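Local coordinates for protein extracellular sialidase/neuraminidase, putative (PDB 2XZI) that is a sialidase-family glycoside hydrolase that acts as a KDNase, probably releasing terminal KDN from glycoconjugates, at residues Asp273-Ser285 against Gly337-Ile349. Residues are numbered along the deposited sequence; the frame is centred on the assembly and turned at random.
Sequences DPACQGSVLRYNS and GYSSMTKTGDYKI. With KDM (deamino-alpha-neuraminic acid), chain C.
Gln277 packs its stem on Tyr338 and bonds its carboxamide to Ser339 where strands 279-284 and 334-343, the inner strands of two blades of the sialidase beta-propeller, come together; their short segments here run nearly parallel (10° between their directions) and are joined by side chains and water. The Gln277 carboxamide grips the backbone of Ser339 twice: OE1 accepts from Ser339 N at 2.8 Å, and NE2 donates to Ser339 O in the carbonyl plane, nearly straight at 158°. Both ends of the amide are thereby fixed, and NE2 also reaches Pro187 O. Two residues along from Gln277, Ser279 OG donates to Ser339 OG (2.9 Å), which in turn donates to a water held by the carbonyls of Gln277 and Gly337.

The stem of the same glutamine packs on a ring: CB sits over the centre of Tyr338, 3.4 Å from its centroid, while Cys276 SG approaches obliquely near CD1. Tyr338 is part of the sugar pocket; its OH, hydrogen-bonded to Glu229, lies 3.0 Å from O6 of the bound deamino-alpha-neuraminic acid.

Away from the ligand, the Met341 methyl CE lies by Ser279 O and OG and against Leu281 CB; Leu281 CD2 meets Lys343 CG. At the end far from the ligand Lys343 lays CD over one face of Tyr283, whose CE1 meets Ile349 CG1. A bend at chi3 (-77°) turns Lys343 NZ onto Tyr283 O at 2.7 Å, above the carbonyl plane.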
ATOM      1  N   ASP A 273       9.060   9.235 -11.168  1.00  7.87           N
ATOM      2  CA  ASP A 273       8.012   9.233 -10.155  1.00  7.52           C
ATOM      3  C   ASP A 273       7.642  10.687  -9.872  1.00  7.88           C
ATOM      4  O   ASP A 273       8.530  11.545  -9.854  1.00  8.01           O
ATOM      5  CB  ASP A 273       8.531   8.557  -8.885  1.00  7.93           C
ATOM      6  CG  ASP A 273       7.461   8.447  -7.813  1.00  7.43           C
ATOM      7  OD1 ASP A 273       7.281   9.407  -7.037  1.00  7.41           O
ATOM      8  OD2 ASP A 273       6.772   7.394  -7.770  1.00  6.21           O
ATOM      9  N   PRO A 274       6.353  10.984  -9.638  1.00  7.16           N
ATOM     10  CA  PRO A 274       5.907  12.372  -9.446  1.00  7.30           C
ATOM     11  C   PRO A 274       5.816  12.761  -7.970  1.00  7.45           C
ATOM     12  O   PRO A 274       5.069  13.656  -7.630  1.00  8.18           O
ATOM     13  CB  PRO A 274       4.517  12.364 -10.099  1.00  7.74           C
ATOM     14  CG  PRO A 274       3.980  10.971  -9.711  1.00  6.62           C
ATOM     15  CD  PRO A 274       5.203  10.059  -9.769  1.00  7.41           C
ATOM     16  N   ALA A 275       6.613  12.104  -7.127  1.00  7.68           N
ATOM     17  CA  ALA A 275       6.500  12.220  -5.669  1.00  8.02           C
ATOM     18  C   ALA A 275       5.150  11.634  -5.226  1.00  7.83           C
ATOM     19  O   ALA A 275       4.218  12.345  -4.820  1.00  8.57           O
ATOM     20  CB  ALA A 275       6.681  13.686  -5.196  1.00  8.16           C
ATOM     21  N   CYS A 276       5.057  10.311  -5.344  1.00  6.89           N
ATOM     22  CA  CYS A 276       3.855   9.565  -4.992  1.00  6.10           C
ATOM     23  C   CYS A 276       4.314   8.194  -4.473  1.00  5.47           C
ATOM     24  O   CYS A 276       5.418   7.764  -4.750  1.00  6.47           O
ATOM     25  CB  CYS A 276       2.931   9.417  -6.221  1.00  5.78           C
ATOM     26  SG  CYS A 276       1.335   8.623  -5.934  1.00  7.76           S
ATOM     27  N   GLN A 277       3.472   7.517  -3.712  1.00  5.20           N
ATOM     28  CA  GLN A 277       3.756   6.158  -3.281  1.00  5.15           C
ATOM     29  C   GLN A 277       3.796   5.189  -4.481  1.00  4.75           C
ATOM     30  O   GLN A 277       3.183   5.438  -5.513  1.00  4.85           O
ATOM     31  CB  GLN A 277       2.718   5.780  -2.219  1.00  5.51           C
ATOM     32  CG  GLN A 277       2.789   4.362  -1.649  1.00  5.81           C
ATOM     33  CD  GLN A 277       1.940   3.347  -2.401  1.00  4.86           C
ATOM     34  OE1 GLN A 277       1.546   3.563  -3.548  1.00  5.30           O
ATOM     35  NE2 GLN A 277       1.631   2.230  -1.745  1.00  6.59           N
ATOM     36  N   GLY A 278       4.554   4.106  -4.343  1.00  4.37           N
ATOM     37  CA  GLY A 278       4.572   3.019  -5.316  1.00  5.10           C
ATOM     38  C   GLY A 278       4.467   1.702  -4.572  1.00  4.97           C
ATOM     39  O   GLY A 278       4.307   1.688  -3.335  1.00  5.70           O
ATOM     40  N   SER A 279       4.556   0.596  -5.320  1.00  4.55           N
ATOM     41  CA  SER A 279       4.509  -0.739  -4.742  1.00  5.16           C
ATOM     42  C   SER A 279       5.497  -1.651  -5.468  1.00  5.28           C
ATOM     43  O   SER A 279       5.822  -1.425  -6.642  1.00  4.57           O
ATOM     44  CB  SER A 279       3.067  -1.296  -4.728  1.00  5.31           C
ATOM     45  OG  SER A 279       2.489  -1.316  -6.039  1.00  6.12           O
ATOM     46  N   VAL A 280       5.959  -2.680  -4.760  1.00  4.75           N
ATOM     47  CA  VAL A 280       6.949  -3.610  -5.289  1.00  5.37           C
ATOM     48  C   VAL A 280       6.593  -5.013  -4.763  1.00  5.58           C
ATOM     49  O   VAL A 280       6.003  -5.131  -3.691  1.00  5.74           O
ATOM     50  CB  VAL A 280       8.389  -3.195  -4.862  1.00  4.53           C
ATOM     51  CG1 VAL A 280       8.615  -3.399  -3.337  1.00  5.56           C
ATOM     52  CG2 VAL A 280       9.444  -3.932  -5.700  1.00  5.44           C
ATOM     53  N   LEU A 281       6.944  -6.054  -5.523  1.00  5.24           N
ATOM     54  CA  LEU A 281       6.501  -7.411  -5.215  1.00  5.58           C
ATOM     55  C   LEU A 281       7.517  -8.439  -5.694  1.00  5.53           C
ATOM     56  O   LEU A 281       7.923  -8.410  -6.848  1.00  5.77           O
ATOM     57  CB  LEU A 281       5.148  -7.684  -5.881  1.00  5.91           C
ATOM     58  CG  LEU A 281       4.541  -9.066  -5.648  1.00  7.58           C
ATOM     59  CD1 LEU A 281       4.103  -9.192  -4.181  1.00  8.14           C
ATOM     60  CD2 LEU A 281       3.339  -9.317  -6.555  1.00  9.13           C
ATOM     61  N   ARG A 282       7.912  -9.341  -4.802  1.00  5.69           N
ATOM     62  CA  ARG A 282       8.688 -10.506  -5.200  1.00  6.55           C
ATOM     63  C   ARG A 282       7.726 -11.521  -5.809  1.00  7.84           C
ATOM     64  O   ARG A 282       6.800 -12.012  -5.142  1.00  8.09           O
ATOM     65  CB  ARG A 282       9.366 -11.085  -3.967  1.00  7.19           C
ATOM     66  CG  ARG A 282      10.170 -12.355  -4.191  1.00  8.37           C
ATOM     67  CD  ARG A 282      10.791 -12.740  -2.858  1.00 11.19           C
ATOM     68  NE  ARG A 282      11.526 -14.002  -2.904  1.00 11.47           N
ATOM     69  CZ  ARG A 282      12.852 -14.109  -2.964  1.00 12.03           C
ATOM     70  NH1 ARG A 282      13.632 -13.024  -3.001  1.00  9.65           N
ATOM     71  NH2 ARG A 282      13.396 -15.319  -2.994  1.00 11.61           N
ATOM     72  N   TYR A 283       7.932 -11.833  -7.074  1.00  8.92           N
ATOM     73  CA  TYR A 283       7.019 -12.739  -7.760  1.00 10.49           C
ATOM     74  C   TYR A 283       7.424 -14.218  -7.660  1.00 11.87           C
ATOM     75  O   TYR A 283       6.578 -15.076  -7.368  1.00 12.48           O
ATOM     76  CB  TYR A 283       6.812 -12.319  -9.223  1.00 10.15           C
ATOM     77  CG  TYR A 283       5.650 -13.047  -9.844  1.00 10.94           C
ATOM     78  CD1 TYR A 283       4.347 -12.564  -9.699  1.00 11.75           C
ATOM     79  CD2 TYR A 283       5.844 -14.251 -10.524  1.00 12.78           C
ATOM     80  CE1 TYR A 283       3.268 -13.255 -10.249  1.00 13.87           C
ATOM     81  CE2 TYR A 283       4.772 -14.951 -11.067  1.00 11.47           C
ATOM     82  CZ  TYR A 283       3.492 -14.439 -10.932  1.00 12.34           C
ATOM     83  OH  TYR A 283       2.431 -15.124 -11.473  1.00 15.54           O
ATOM     84  N   ASN A 284       8.689 -14.514  -7.947  1.00 13.56           N
ATOM     85  CA  ASN A 284       9.182 -15.902  -8.000  1.00 15.12           C
ATOM     86  C   ASN A 284      10.699 -15.916  -7.995  1.00 16.88           C
ATOM     87  O   ASN A 284      11.331 -14.926  -8.360  1.00 16.94           O
ATOM     88  CB  ASN A 284       8.682 -16.606  -9.260  1.00 15.25           C
ATOM     89  CG  ASN A 284       9.341 -16.084 -10.515  1.00 14.65           C
ATOM     90  OD1 ASN A 284       9.103 -14.958 -10.931  1.00 13.72           O
ATOM     91  ND2 ASN A 284      10.173 -16.909 -11.134  1.00 15.93           N
ATOM     92  N   SER A 285      11.270 -17.064  -7.616  1.00 18.80           N
ATOM     93  CA  SER A 285      12.708 -17.190  -7.395  1.00 20.56           C
ATOM     94  C   SER A 285      13.439 -18.125  -8.376  1.00 20.90           C
ATOM     95  O   SER A 285      14.643 -17.981  -8.604  1.00 21.94           O
ATOM     96  CB  SER A 285      12.986 -17.624  -5.945  1.00 20.87           C
ATOM     97  OG  SER A 285      12.206 -18.750  -5.591  1.00 23.71           O
ATOM     98  N   GLY A 337      -2.436   6.914  -8.843  1.00  6.16           N
ATOM     99  CA  GLY A 337      -2.055   7.342  -7.504  1.00  6.07           C
ATOM    100  C   GLY A 337      -1.355   6.198  -6.797  1.00  5.37           C
ATOM    101  O   GLY A 337      -0.587   5.436  -7.420  1.00  6.12           O
ATOM    102  N   TYR A 338      -1.644   6.065  -5.499  1.00  5.16           N
ATOM    103  CA  TYR A 338      -1.062   4.987  -4.673  1.00  5.09           C
ATOM    104  C   TYR A 338      -1.533   3.616  -5.148  1.00  4.92           C
ATOM    105  O   TYR A 338      -2.617   3.479  -5.730  1.00  4.93           O
ATOM    106  CB  TYR A 338      -1.476   5.138  -3.207  1.00  4.83           C
ATOM    107  CG  TYR A 338      -0.825   6.253  -2.416  1.00  5.00           C
ATOM    108  CD1 TYR A 338      -0.585   7.524  -2.965  1.00  5.29           C
ATOM    109  CD2 TYR A 338      -0.498   6.043  -1.073  1.00  5.81           C
ATOM    110  CE1 TYR A 338      -0.003   8.547  -2.179  1.00  6.37           C
ATOM    111  CE2 TYR A 338       0.082   7.029  -0.314  1.00  5.42           C
ATOM    112  CZ  TYR A 338       0.333   8.275  -0.867  1.00  5.74           C
ATOM    113  OH  TYR A 338       0.892   9.271  -0.084  1.00  6.98           O
ATOM    114  N   SER A 339      -0.727   2.588  -4.890  1.00  4.59           N
ATOM    115  CA  SER A 339      -1.040   1.245  -5.345  1.00  4.21           C
ATOM    116  C   SER A 339      -0.494   0.196  -4.390  1.00  4.48           C
ATOM    117  O   SER A 339       0.358   0.488  -3.548  1.00  4.53           O
ATOM    118  CB  SER A 339      -0.459   1.024  -6.746  1.00  5.48           C
ATOM    119  OG  SER A 339       0.963   1.047  -6.685  1.00  5.40           O
ATOM    120  N   SER A 340      -0.992  -1.033  -4.541  1.00  3.94           N
ATOM    121  CA  SER A 340      -0.531  -2.177  -3.759  1.00  4.40           C
ATOM    122  C   SER A 340      -0.683  -3.430  -4.597  1.00  4.68           C
ATOM    123  O   SER A 340      -1.675  -3.572  -5.314  1.00  5.08           O
ATOM    124  CB  SER A 340      -1.333  -2.304  -2.461  1.00  4.42           C
ATOM    125  OG  SER A 340      -0.793  -3.300  -1.607  1.00  5.47           O
ATOM    126  N   MET A 341       0.304  -4.323  -4.523  1.00  4.61           N
ATOM    127  CA  MET A 341       0.236  -5.585  -5.254  1.00  5.80           C
ATOM    128  C   MET A 341       0.433  -6.813  -4.380  1.00  5.75           C
ATOM    129  O   MET A 341       1.201  -6.796  -3.409  1.00  6.09           O
ATOM    130  CB  MET A 341       1.311  -5.648  -6.358  1.00  5.60           C
ATOM    131  CG  MET A 341       1.175  -4.594  -7.440  1.00  7.06           C
ATOM    132  SD  MET A 341       2.467  -4.793  -8.678  1.00  6.25           S
ATOM    133  CE  MET A 341       3.932  -4.253  -7.770  1.00  5.80           C
ATOM    134  N   THR A 342      -0.230  -7.884  -4.787  1.00  6.00           N
ATOM    135  CA  THR A 342      -0.035  -9.219  -4.218  1.00  7.41           C
ATOM    136  C   THR A 342      -0.038 -10.261  -5.342  1.00  7.95           C
ATOM    137  O   THR A 342      -0.526 -10.011  -6.445  1.00  6.76           O
ATOM    138  CB  THR A 342      -1.106  -9.560  -3.162  1.00  7.87           C
ATOM    139  OG1 THR A 342      -0.728 -10.765  -2.477  1.00  9.72           O
ATOM    140  CG2 THR A 342      -2.457  -9.762  -3.818  1.00  8.80           C
ATOM    141  N   LYS A 343       0.529 -11.431  -5.064  1.00  8.49           N
ATOM    142  CA  LYS A 343       0.273 -12.579  -5.908  1.00  9.13           C
ATOM    143  C   LYS A 343      -1.033 -13.214  -5.480  1.00 10.12           C
ATOM    144  O   LYS A 343      -1.304 -13.305  -4.285  1.00 11.73           O
ATOM    145  CB  LYS A 343       1.389 -13.605  -5.761  1.00 10.06           C
ATOM    146  CG  LYS A 343       2.731 -13.126  -6.240  1.00 13.23           C
ATOM    147  CD  LYS A 343       3.743 -14.252  -6.265  1.00 19.81           C
ATOM    148  CE  LYS A 343       4.249 -14.578  -4.875  1.00 22.04           C
ATOM    149  NZ  LYS A 343       5.439 -15.466  -4.941  1.00 24.06           N
ATOM    150  N   THR A 344      -1.836 -13.646  -6.444  1.00  9.46           N
ATOM    151  CA  THR A 344      -3.074 -14.366  -6.143  1.00 10.28           C
ATOM    152  C   THR A 344      -2.804 -15.859  -6.170  1.00 11.25           C
ATOM    153  O   THR A 344      -1.759 -16.311  -6.661  1.00 12.23           O
ATOM    154  CB  THR A 344      -4.177 -14.083  -7.183  1.00 10.04           C
ATOM    155  OG1 THR A 344      -3.790 -14.630  -8.453  1.00 10.22           O
ATOM    156  CG2 THR A 344      -4.437 -12.582  -7.324  1.00  9.72           C
ATOM    157  N   GLY A 345      -3.752 -16.625  -5.646  1.00 11.21           N
ATOM    158  CA  GLY A 345      -3.672 -18.084  -5.660  1.00 12.17           C
ATOM    159  C   GLY A 345      -3.748 -18.735  -7.027  1.00 12.50           C
ATOM    160  O   GLY A 345      -3.393 -19.912  -7.182  1.00 13.79           O
ATOM    161  N   ASP A 346      -4.184 -17.982  -8.033  1.00 11.74           N
ATOM    162  CA  ASP A 346      -4.327 -18.503  -9.388  1.00 10.96           C
ATOM    163  C   ASP A 346      -3.331 -17.874 -10.358  1.00 10.25           C
ATOM    164  O   ASP A 346      -3.653 -17.662 -11.534  1.00 10.05           O
ATOM    165  CB  ASP A 346      -5.777 -18.393  -9.902  1.00 11.09           C
ATOM    166  CG  ASP A 346      -6.252 -16.947 -10.090  1.00 10.56           C
ATOM    167  OD1 ASP A 346      -5.800 -16.037  -9.372  1.00 10.48           O
ATOM    168  OD2 ASP A 346      -7.111 -16.731 -10.959  1.00 12.19           O
ATOM    169  N   TYR A 347      -2.128 -17.590  -9.862  1.00 10.50           N
ATOM    170  CA  TYR A 347      -1.003 -17.216 -10.734  1.00 10.96           C
ATOM    171  C   TYR A 347      -1.276 -15.908 -11.480  1.00 10.89           C
ATOM    172  O   TYR A 347      -0.960 -15.769 -12.662  1.00 11.27           O
ATOM    173  CB  TYR A 347      -0.657 -18.358 -11.706  1.00 11.68           C
ATOM    174  CG  TYR A 347      -0.495 -19.701 -11.031  1.00 14.47           C
ATOM    175  CD1 TYR A 347       0.680 -20.017 -10.356  1.00 17.00           C
ATOM    176  CD2 TYR A 347      -1.515 -20.653 -11.067  1.00 15.24           C
ATOM    177  CE1 TYR A 347       0.830 -21.244  -9.716  1.00 17.42           C
ATOM    178  CE2 TYR A 347      -1.370 -21.880 -10.435  1.00 18.47           C
ATOM    179  CZ  TYR A 347      -0.200 -22.162  -9.763  1.00 19.15           C
ATOM    180  OH  TYR A 347      -0.058 -23.387  -9.145  1.00 22.57           O
ATOM    181  N   LYS A 348      -1.879 -14.960 -10.772  1.00 10.02           N
ATOM    182  CA  LYS A 348      -2.035 -13.597 -11.273  1.00  8.68           C
ATOM    183  C   LYS A 348      -1.386 -12.629 -10.302  1.00  8.13           C
ATOM    184  O   LYS A 348      -1.034 -12.983  -9.164  1.00  9.03           O
ATOM    185  CB  LYS A 348      -3.506 -13.188 -11.443  1.00  9.66           C
ATOM    186  CG  LYS A 348      -4.431 -14.175 -12.125  1.00 10.30           C
ATOM    187  CD  LYS A 348      -4.111 -14.361 -13.574  1.00 13.19           C
ATOM    188  CE  LYS A 348      -5.194 -15.200 -14.246  1.00 13.19           C
ATOM    189  NZ  LYS A 348      -5.270 -16.639 -13.854  1.00 14.56           N
ATOM    190  N   ILE A 349      -1.198 -11.410 -10.781  1.00  7.45           N
ATOM    191  CA  ILE A 349      -0.898 -10.276  -9.929  1.00  7.19           C
ATOM    192  C   ILE A 349      -2.231  -9.558  -9.622  1.00  6.90           C
ATOM    193  O   ILE A 349      -3.052  -9.294 -10.508  1.00  6.95           O
ATOM    194  CB  ILE A 349       0.128  -9.331 -10.602  1.00  7.75           C
ATOM    195  CG1 ILE A 349       1.492 -10.044 -10.775  1.00  9.79           C
ATOM    196  CG2 ILE A 349       0.326  -8.055  -9.790  1.00  8.37           C
ATOM    197  CD1 ILE A 349       2.419  -9.374 -11.750  1.00 11.83           C
TER
HETATM  198  C2  KDM C 500      -0.280  12.204   0.586  1.00 17.17           C
HETATM  199  C1  KDM C 500      -0.224  12.203  -0.937  1.00 15.48           C
HETATM  200  C3  KDM C 500      -1.263  11.132   1.092  1.00 15.42           C
HETATM  201  C4  KDM C 500      -0.913  10.595   2.511  1.00 13.71           C
HETATM  202  C5  KDM C 500       0.084  11.456   3.296  1.00 13.09           C
HETATM  203  C6  KDM C 500       1.369  11.642   2.451  1.00 15.14           C
HETATM  204  C7  KDM C 500       2.336  12.681   3.041  1.00 15.08           C
HETATM  205  C8  KDM C 500       3.664  12.684   2.262  1.00 16.09           C
HETATM  206  C9  KDM C 500       4.610  13.742   2.804  1.00 16.78           C
HETATM  207  O5  KDM C 500       0.368  10.875   4.594  1.00 11.91           O
HETATM  208  O1A KDM C 500      -1.197  11.730  -1.570  1.00 14.82           O
HETATM  209  O1B KDM C 500       0.810  12.705  -1.438  1.00 15.44           O
HETATM  210  O4  KDM C 500      -2.129  10.508   3.256  1.00 11.01           O
HETATM  211  O6  KDM C 500       1.090  12.034   1.066  1.00 17.01           O
HETATM  212  O7  KDM C 500       1.731  13.974   2.964  1.00 13.04           O
HETATM  213  O8  KDM C 500       4.323  11.414   2.378  1.00 16.52           O
HETATM  214  O9  KDM C 500       4.965  13.360   4.143  1.00 17.94           O
HETATM  215  O2  KDM C 500      -0.751  13.513   0.932  1.00 17.19           O
HETATM  216  O   HOH W   1       1.581   3.772  -7.094  1.00  5.75           O
HETATM  217  O   HOH W   2       3.169  -4.702  -3.706  1.00 10.76           O
HETATM  218  O   HOH W   3       1.031 -14.110 -13.637  1.00 19.00           O